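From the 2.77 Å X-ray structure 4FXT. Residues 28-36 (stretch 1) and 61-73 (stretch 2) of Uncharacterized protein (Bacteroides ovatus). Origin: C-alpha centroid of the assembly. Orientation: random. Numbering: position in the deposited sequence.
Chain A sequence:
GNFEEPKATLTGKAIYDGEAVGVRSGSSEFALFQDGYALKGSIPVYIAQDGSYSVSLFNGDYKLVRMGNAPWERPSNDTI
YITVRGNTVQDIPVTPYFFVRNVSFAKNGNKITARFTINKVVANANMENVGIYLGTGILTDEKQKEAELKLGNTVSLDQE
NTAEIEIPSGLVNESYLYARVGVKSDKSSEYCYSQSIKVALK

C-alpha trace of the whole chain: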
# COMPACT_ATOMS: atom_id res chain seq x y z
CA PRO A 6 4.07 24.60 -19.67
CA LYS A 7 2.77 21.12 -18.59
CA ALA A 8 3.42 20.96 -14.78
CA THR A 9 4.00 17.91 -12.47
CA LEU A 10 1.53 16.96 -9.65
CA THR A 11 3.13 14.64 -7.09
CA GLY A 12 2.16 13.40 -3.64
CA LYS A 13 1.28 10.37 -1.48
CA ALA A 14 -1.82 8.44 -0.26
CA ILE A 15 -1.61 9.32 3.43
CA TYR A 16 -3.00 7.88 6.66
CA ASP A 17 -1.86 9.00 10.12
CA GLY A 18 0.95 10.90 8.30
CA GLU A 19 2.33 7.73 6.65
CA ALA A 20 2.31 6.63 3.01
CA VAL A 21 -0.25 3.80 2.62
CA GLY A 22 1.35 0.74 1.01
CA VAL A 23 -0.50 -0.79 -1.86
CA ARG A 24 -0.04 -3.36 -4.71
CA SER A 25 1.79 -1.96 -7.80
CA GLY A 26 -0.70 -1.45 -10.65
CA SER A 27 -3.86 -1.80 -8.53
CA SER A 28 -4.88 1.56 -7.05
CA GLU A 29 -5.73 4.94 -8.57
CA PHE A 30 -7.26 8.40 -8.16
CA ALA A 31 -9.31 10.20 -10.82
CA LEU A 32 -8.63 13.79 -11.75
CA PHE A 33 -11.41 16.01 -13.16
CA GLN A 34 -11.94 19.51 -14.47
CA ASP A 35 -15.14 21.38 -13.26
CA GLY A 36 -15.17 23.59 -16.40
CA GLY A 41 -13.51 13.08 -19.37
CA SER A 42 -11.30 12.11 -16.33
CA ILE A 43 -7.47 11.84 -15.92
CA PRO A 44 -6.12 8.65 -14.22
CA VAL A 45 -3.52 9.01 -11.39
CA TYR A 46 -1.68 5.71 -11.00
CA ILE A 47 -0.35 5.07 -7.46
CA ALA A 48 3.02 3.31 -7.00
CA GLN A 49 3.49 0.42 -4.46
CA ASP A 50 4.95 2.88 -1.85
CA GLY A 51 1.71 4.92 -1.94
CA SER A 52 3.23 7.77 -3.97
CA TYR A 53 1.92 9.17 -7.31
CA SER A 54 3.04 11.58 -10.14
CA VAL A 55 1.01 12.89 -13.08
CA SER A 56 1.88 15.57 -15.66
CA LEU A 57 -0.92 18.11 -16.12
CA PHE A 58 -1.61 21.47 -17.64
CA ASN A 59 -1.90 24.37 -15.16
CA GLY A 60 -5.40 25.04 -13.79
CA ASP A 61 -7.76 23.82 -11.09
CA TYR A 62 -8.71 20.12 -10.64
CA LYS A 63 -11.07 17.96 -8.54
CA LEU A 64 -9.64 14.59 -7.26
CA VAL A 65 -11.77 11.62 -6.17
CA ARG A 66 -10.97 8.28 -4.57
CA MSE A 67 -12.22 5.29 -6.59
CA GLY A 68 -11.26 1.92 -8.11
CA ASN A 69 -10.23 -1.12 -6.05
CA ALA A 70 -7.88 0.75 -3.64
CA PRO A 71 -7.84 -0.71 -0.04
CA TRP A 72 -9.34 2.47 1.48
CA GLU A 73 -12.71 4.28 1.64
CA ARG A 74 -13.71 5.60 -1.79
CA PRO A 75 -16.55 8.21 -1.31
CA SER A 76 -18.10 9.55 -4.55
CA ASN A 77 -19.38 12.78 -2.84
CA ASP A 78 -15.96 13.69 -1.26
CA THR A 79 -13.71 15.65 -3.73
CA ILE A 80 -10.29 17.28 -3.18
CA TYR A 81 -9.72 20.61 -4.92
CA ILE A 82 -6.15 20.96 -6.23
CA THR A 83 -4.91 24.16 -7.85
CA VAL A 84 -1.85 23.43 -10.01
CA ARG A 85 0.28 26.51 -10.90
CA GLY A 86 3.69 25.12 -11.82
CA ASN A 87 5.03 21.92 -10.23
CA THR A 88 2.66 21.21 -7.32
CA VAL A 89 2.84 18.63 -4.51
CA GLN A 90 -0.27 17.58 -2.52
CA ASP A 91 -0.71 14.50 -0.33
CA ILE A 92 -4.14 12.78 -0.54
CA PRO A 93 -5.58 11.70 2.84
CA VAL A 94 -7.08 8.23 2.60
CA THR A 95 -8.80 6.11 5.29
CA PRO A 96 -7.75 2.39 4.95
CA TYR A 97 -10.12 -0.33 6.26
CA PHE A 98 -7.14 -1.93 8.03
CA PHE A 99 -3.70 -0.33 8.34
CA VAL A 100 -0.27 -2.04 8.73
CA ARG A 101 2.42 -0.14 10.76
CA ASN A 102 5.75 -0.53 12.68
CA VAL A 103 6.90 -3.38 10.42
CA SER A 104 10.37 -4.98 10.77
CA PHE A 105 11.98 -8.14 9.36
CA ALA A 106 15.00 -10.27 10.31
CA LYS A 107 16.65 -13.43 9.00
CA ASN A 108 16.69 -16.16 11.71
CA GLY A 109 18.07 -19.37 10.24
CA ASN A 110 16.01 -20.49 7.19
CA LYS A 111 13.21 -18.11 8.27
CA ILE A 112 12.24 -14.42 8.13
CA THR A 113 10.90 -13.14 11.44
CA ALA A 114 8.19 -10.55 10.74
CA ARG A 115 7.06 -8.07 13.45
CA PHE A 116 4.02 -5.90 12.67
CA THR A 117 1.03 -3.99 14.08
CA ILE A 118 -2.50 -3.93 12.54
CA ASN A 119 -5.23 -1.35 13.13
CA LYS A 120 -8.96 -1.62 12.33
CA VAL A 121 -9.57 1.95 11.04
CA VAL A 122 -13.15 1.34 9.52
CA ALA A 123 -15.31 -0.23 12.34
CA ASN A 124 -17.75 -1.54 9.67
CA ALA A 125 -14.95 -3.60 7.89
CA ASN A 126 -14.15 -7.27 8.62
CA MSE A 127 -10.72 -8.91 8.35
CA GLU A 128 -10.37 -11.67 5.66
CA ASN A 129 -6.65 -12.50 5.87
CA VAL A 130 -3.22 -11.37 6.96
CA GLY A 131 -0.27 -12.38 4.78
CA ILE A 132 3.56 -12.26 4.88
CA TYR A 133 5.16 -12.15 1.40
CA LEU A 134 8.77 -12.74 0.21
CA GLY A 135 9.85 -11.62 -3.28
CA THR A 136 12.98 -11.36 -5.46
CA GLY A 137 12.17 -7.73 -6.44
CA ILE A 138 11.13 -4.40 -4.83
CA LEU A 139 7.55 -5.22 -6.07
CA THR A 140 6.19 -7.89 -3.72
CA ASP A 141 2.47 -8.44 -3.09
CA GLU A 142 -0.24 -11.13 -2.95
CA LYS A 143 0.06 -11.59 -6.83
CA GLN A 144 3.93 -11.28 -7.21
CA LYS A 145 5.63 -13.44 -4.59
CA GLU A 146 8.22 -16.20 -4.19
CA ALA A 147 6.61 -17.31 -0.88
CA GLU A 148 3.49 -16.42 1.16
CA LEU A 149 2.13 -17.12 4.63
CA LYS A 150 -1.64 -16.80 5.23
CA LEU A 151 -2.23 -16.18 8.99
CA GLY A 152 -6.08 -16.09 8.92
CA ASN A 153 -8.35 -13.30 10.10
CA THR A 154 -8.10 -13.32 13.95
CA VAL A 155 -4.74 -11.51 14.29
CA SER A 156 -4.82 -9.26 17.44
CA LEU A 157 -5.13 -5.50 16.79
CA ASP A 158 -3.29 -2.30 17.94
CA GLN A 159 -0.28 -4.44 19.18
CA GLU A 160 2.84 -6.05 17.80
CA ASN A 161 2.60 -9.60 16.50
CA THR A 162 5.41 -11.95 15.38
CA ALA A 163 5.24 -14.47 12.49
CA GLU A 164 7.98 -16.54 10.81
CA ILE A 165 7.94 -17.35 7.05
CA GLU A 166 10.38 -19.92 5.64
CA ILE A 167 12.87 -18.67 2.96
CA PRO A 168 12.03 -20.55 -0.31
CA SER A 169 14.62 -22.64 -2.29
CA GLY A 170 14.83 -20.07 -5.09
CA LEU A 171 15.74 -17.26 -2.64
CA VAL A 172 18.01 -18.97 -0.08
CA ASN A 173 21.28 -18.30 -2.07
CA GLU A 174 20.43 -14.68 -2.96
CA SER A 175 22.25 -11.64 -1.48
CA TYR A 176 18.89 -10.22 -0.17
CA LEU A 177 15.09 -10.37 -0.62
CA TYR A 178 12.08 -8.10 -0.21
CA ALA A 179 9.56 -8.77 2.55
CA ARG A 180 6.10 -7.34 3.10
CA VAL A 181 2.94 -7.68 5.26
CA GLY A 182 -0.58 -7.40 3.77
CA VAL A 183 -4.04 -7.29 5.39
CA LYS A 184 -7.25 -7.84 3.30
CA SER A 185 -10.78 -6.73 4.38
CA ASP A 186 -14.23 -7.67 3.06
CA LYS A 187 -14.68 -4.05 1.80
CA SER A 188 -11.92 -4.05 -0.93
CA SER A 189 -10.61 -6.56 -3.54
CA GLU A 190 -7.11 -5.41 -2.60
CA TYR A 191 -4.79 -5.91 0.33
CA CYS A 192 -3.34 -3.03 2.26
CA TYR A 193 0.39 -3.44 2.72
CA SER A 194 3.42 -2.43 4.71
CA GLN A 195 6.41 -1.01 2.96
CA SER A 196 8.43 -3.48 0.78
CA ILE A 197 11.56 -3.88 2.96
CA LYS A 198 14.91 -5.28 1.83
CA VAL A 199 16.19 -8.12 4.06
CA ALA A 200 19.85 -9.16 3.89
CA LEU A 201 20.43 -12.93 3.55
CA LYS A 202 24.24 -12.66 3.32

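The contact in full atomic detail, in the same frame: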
# COMPACT_ATOMS: atom_id res chain seq x y z
N SER A 28 -4.15 0.43 -7.60
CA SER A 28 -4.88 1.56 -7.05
C SER A 28 -4.63 2.83 -7.82
O SER A 28 -3.54 3.05 -8.38
CB SER A 28 -4.48 1.75 -5.59
OG SER A 28 -4.74 0.52 -4.93
N GLU A 29 -5.67 3.68 -7.85
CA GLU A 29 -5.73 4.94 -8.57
C GLU A 29 -6.54 6.01 -7.86
O GLU A 29 -7.25 5.73 -6.89
CB GLU A 29 -6.39 4.71 -9.94
CG GLU A 29 -5.70 3.74 -10.87
CD GLU A 29 -6.48 3.29 -12.09
OE1 GLU A 29 -7.46 3.96 -12.49
OE2 GLU A 29 -6.08 2.24 -12.65
N PHE A 30 -6.44 7.22 -8.41
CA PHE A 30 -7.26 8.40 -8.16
C PHE A 30 -7.73 8.91 -9.52
O PHE A 30 -7.10 8.61 -10.54
CB PHE A 30 -6.56 9.50 -7.33
CG PHE A 30 -6.03 9.14 -5.97
CD1 PHE A 30 -6.87 8.60 -5.00
CD2 PHE A 30 -4.76 9.51 -5.59
CE1 PHE A 30 -6.38 8.28 -3.72
CE2 PHE A 30 -4.27 9.24 -4.30
CZ PHE A 30 -5.08 8.60 -3.38
N ALA A 31 -8.84 9.63 -9.57
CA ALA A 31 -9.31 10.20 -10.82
C ALA A 31 -9.32 11.70 -10.69
O ALA A 31 -9.75 12.25 -9.66
CB ALA A 31 -10.69 9.68 -11.19
N LEU A 32 -8.80 12.36 -11.73
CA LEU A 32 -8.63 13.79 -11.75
C LEU A 32 -9.60 14.41 -12.79
O LEU A 32 -9.68 13.97 -13.94
CB LEU A 32 -7.15 14.04 -12.06
CG LEU A 32 -6.45 15.16 -11.33
CD1 LEU A 32 -6.85 15.24 -9.87
CD2 LEU A 32 -4.96 15.01 -11.45
N PHE A 33 -10.41 15.35 -12.34
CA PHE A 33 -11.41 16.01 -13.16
C PHE A 33 -11.23 17.49 -13.21
O PHE A 33 -10.69 18.09 -12.28
CB PHE A 33 -12.81 15.73 -12.62
CG PHE A 33 -13.30 14.31 -12.69
CD1 PHE A 33 -12.99 13.40 -11.69
CD2 PHE A 33 -14.15 13.91 -13.72
CE1 PHE A 33 -13.47 12.09 -11.74
CE2 PHE A 33 -14.65 12.60 -13.75
CZ PHE A 33 -14.30 11.69 -12.77
N GLN A 34 -11.85 18.08 -14.24
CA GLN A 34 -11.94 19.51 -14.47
C GLN A 34 -13.46 19.90 -14.33
O GLN A 34 -14.33 19.20 -14.89
CB GLN A 34 -11.30 19.90 -15.84
CG GLN A 34 -12.05 19.49 -17.15
CD GLN A 34 -12.26 18.02 -17.43
OE1 GLN A 34 -11.61 17.13 -16.86
NE2 GLN A 34 -13.16 17.73 -18.38
N ASP A 35 -13.76 20.94 -13.52
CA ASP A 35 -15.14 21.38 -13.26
C ASP A 35 -15.70 22.11 -14.50
O ASP A 35 -16.89 21.96 -14.81
CB ASP A 35 -15.21 22.29 -12.01
CG ASP A 35 -14.79 21.60 -10.71
OD1 ASP A 35 -15.65 20.92 -10.09
OD2 ASP A 35 -13.62 21.77 -10.29
N GLY A 36 -14.83 22.84 -15.19
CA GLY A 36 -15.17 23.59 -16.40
C GLY A 36 -15.34 22.69 -17.60
O GLY A 36 -16.06 23.04 -18.53
N ASP A 61 -7.19 24.43 -12.28
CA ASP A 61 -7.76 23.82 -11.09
C ASP A 61 -8.36 22.44 -11.46
O ASP A 61 -8.81 22.22 -12.58
CB ASP A 61 -8.80 24.76 -10.47
CG ASP A 61 -8.30 26.19 -10.18
OD1 ASP A 61 -7.19 26.54 -10.66
OD2 ASP A 61 -9.05 26.97 -9.55
N TYR A 62 -8.26 21.50 -10.52
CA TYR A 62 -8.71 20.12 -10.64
C TYR A 62 -9.45 19.64 -9.41
O TYR A 62 -9.23 20.17 -8.31
CB TYR A 62 -7.51 19.19 -10.88
CG TYR A 62 -6.80 19.40 -12.19
CD1 TYR A 62 -5.74 20.30 -12.30
CD2 TYR A 62 -7.16 18.68 -13.32
CE1 TYR A 62 -5.11 20.53 -13.52
CE2 TYR A 62 -6.50 18.87 -14.54
CZ TYR A 62 -5.48 19.80 -14.63
OH TYR A 62 -4.84 20.00 -15.84
N LYS A 63 -10.32 18.63 -9.60
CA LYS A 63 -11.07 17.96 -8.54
C LYS A 63 -10.66 16.48 -8.54
O LYS A 63 -10.77 15.82 -9.58
CB LYS A 63 -12.59 18.15 -8.74
N LEU A 64 -10.11 15.98 -7.40
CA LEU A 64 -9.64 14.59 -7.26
C LEU A 64 -10.61 13.79 -6.43
O LEU A 64 -11.07 14.25 -5.37
CB LEU A 64 -8.23 14.53 -6.62
CG LEU A 64 -7.55 13.15 -6.47
CD1 LEU A 64 -6.12 13.26 -6.54
CD2 LEU A 64 -7.96 12.46 -5.19
N VAL A 65 -10.89 12.54 -6.87
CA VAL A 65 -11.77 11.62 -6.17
C VAL A 65 -11.11 10.28 -6.00
O VAL A 65 -10.33 9.85 -6.85
CB VAL A 65 -13.16 11.43 -6.84
CG1 VAL A 65 -14.04 12.65 -6.65
CG2 VAL A 65 -13.04 11.03 -8.31
N ARG A 66 -11.45 9.62 -4.89
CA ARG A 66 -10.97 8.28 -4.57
C ARG A 66 -11.93 7.30 -5.20
O ARG A 66 -13.15 7.46 -5.08
CB ARG A 66 -10.84 8.08 -3.04
CG ARG A 66 -9.98 9.10 -2.30
CD ARG A 66 -10.25 8.99 -0.82
NE ARG A 66 -9.76 10.13 -0.04
CZ ARG A 66 -10.43 11.28 0.15
NH1 ARG A 66 -11.56 11.51 -0.51
NH2 ARG A 66 -9.92 12.24 0.91
N MSE A 67 -11.41 6.31 -5.90
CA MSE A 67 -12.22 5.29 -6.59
C MSE A 67 -11.36 4.03 -6.85
O MSE A 67 -10.24 3.88 -6.31
CB MSE A 67 -12.84 5.85 -7.90
CG MSE A 67 -11.88 6.74 -8.70
SE MSE A 67 -10.17 5.96 -9.29
CE MSE A 67 -10.90 4.71 -10.72
N GLY A 68 -11.90 3.16 -7.70
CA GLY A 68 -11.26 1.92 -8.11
C GLY A 68 -11.32 0.85 -7.05
O GLY A 68 -12.31 0.77 -6.31
N ASN A 69 -10.27 0.01 -6.96
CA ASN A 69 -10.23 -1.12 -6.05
C ASN A 69 -9.29 -0.89 -4.88
O ASN A 69 -9.07 -1.83 -4.10
CB ASN A 69 -9.81 -2.36 -6.81
CG ASN A 69 -10.76 -2.73 -7.91
OD1 ASN A 69 -11.97 -2.94 -7.72
ND2 ASN A 69 -10.20 -2.89 -9.08
N ALA A 70 -8.80 0.36 -4.72
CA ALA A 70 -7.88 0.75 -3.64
C ALA A 70 -8.36 0.26 -2.23
O ALA A 70 -9.58 0.28 -1.95
CB ALA A 70 -7.74 2.26 -3.62
N PRO A 71 -7.43 -0.18 -1.35
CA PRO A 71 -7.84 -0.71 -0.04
C PRO A 71 -8.16 0.38 1.02
O PRO A 71 -7.86 0.23 2.22
CB PRO A 71 -6.63 -1.52 0.39
CG PRO A 71 -5.46 -0.80 -0.23
CD PRO A 71 -5.97 -0.33 -1.56
N TRP A 72 -8.88 1.42 0.60
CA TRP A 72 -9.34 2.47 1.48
C TRP A 72 -10.73 2.93 1.07
O TRP A 72 -11.19 2.57 -0.02
CB TRP A 72 -8.37 3.65 1.49
CG TRP A 72 -7.94 4.15 0.15
CD1 TRP A 72 -8.67 4.90 -0.73
CD2 TRP A 72 -6.62 4.08 -0.39
NE1 TRP A 72 -7.92 5.20 -1.84
CE2 TRP A 72 -6.64 4.73 -1.65
CE3 TRP A 72 -5.41 3.50 0.04
CZ2 TRP A 72 -5.50 4.83 -2.46
CZ3 TRP A 72 -4.29 3.56 -0.78
CH2 TRP A 72 -4.34 4.24 -2.00
N GLU A 73 -11.40 3.72 1.94
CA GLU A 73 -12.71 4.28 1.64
C GLU A 73 -12.64 5.13 0.39
O GLU A 73 -11.71 5.93 0.24
CB GLU A 73 -13.27 5.09 2.80
CG GLU A 73 -13.68 4.27 4.01
CD GLU A 73 -14.41 5.07 5.08
OE1 GLU A 73 -14.13 6.28 5.24
OE2 GLU A 73 -15.28 4.46 5.75

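Four backbone hydrogen bonds hold the two stretches together as neighbouring antiparallel strands. Two of them join Phe33 and Lys63. Phe33 N donates to Lys63 O at 2.8 Å, and Lys63 N donates to Phe33 O, also at 2.8 Å. The other two join Ala31 and Val65. Ala31 N lies 3.1 Å from Val65 O, with an almost straight angle of 172° at the hydrogen. Val65 N lies 3.0 Å from Ala31 O. Each pair forms a closed ring of two bonds, as expected where antiparallel residues face each other with both amides turned inward.

Two of these carbonyls, Ala31 O and Phe33 O, also receive CA-H...O contacts. Leu64 CA is 3.4 Å from Ala31 O, and Tyr62 CA is 3.3 Å from Phe33 O. Between the two bonded pairs sits Leu32 opposite Leu64, a non-hydrogen-bonded pair with a CA to CA distance of 4.7 Å. The strands separate toward Glu29. There Glu29 O and Met67 O come within 3.6 Å of each other, and no hydrogen bond joins these two residues.

Side chains alternate between the two faces of the sheet. Phe30, Leu32, Leu64 and Arg66 share one face. Leu32 CD1 packs 3.6 Å from Leu64 CB, and Phe30 CB lies 3.9 Å from Leu64 CD1. The Phe30 ring also reaches Arg66, with Phe30 CE1 4.0 Å from Arg66 CG. The guanidinium nitrogens of Arg66 are hydrogen-bonded elsewhere in the structure; its aliphatic part makes the contact here.

Beyond the strand, the chain brings Trp72 back to the Phe30 ring. Phe30 CE1 is 3.8 Å from Trp72 CZ2. The ring planes meet at 34° and the pair is oblique. Nearby, Ser28 points toward the second stretch, and its OG lies 3.4 Å from Ala70 CA and 3.7 Å from Pro71 CD. These are packing contacts.

The other face carries Glu29, Ala31, Phe33, Lys63, Val65 and Met67. Phe33 CE1 meets Val65 CG2 at 3.6 Å, and the methyl lies at the edge of the ring. Ala31 CB is small and touches two neighbours: Val65 CG2 at 4.0 Å and Met67 CG at 4.0 Å. Met67 is selenomethionine. Its SE bends back over the first strand, 3.8 Å from Phe30 C and 3.9 Å from Ala31 N. The Lys63 side chain is not modelled beyond CB, so the position of its amine is unknown. The contact buries 862 Å², both sides summed.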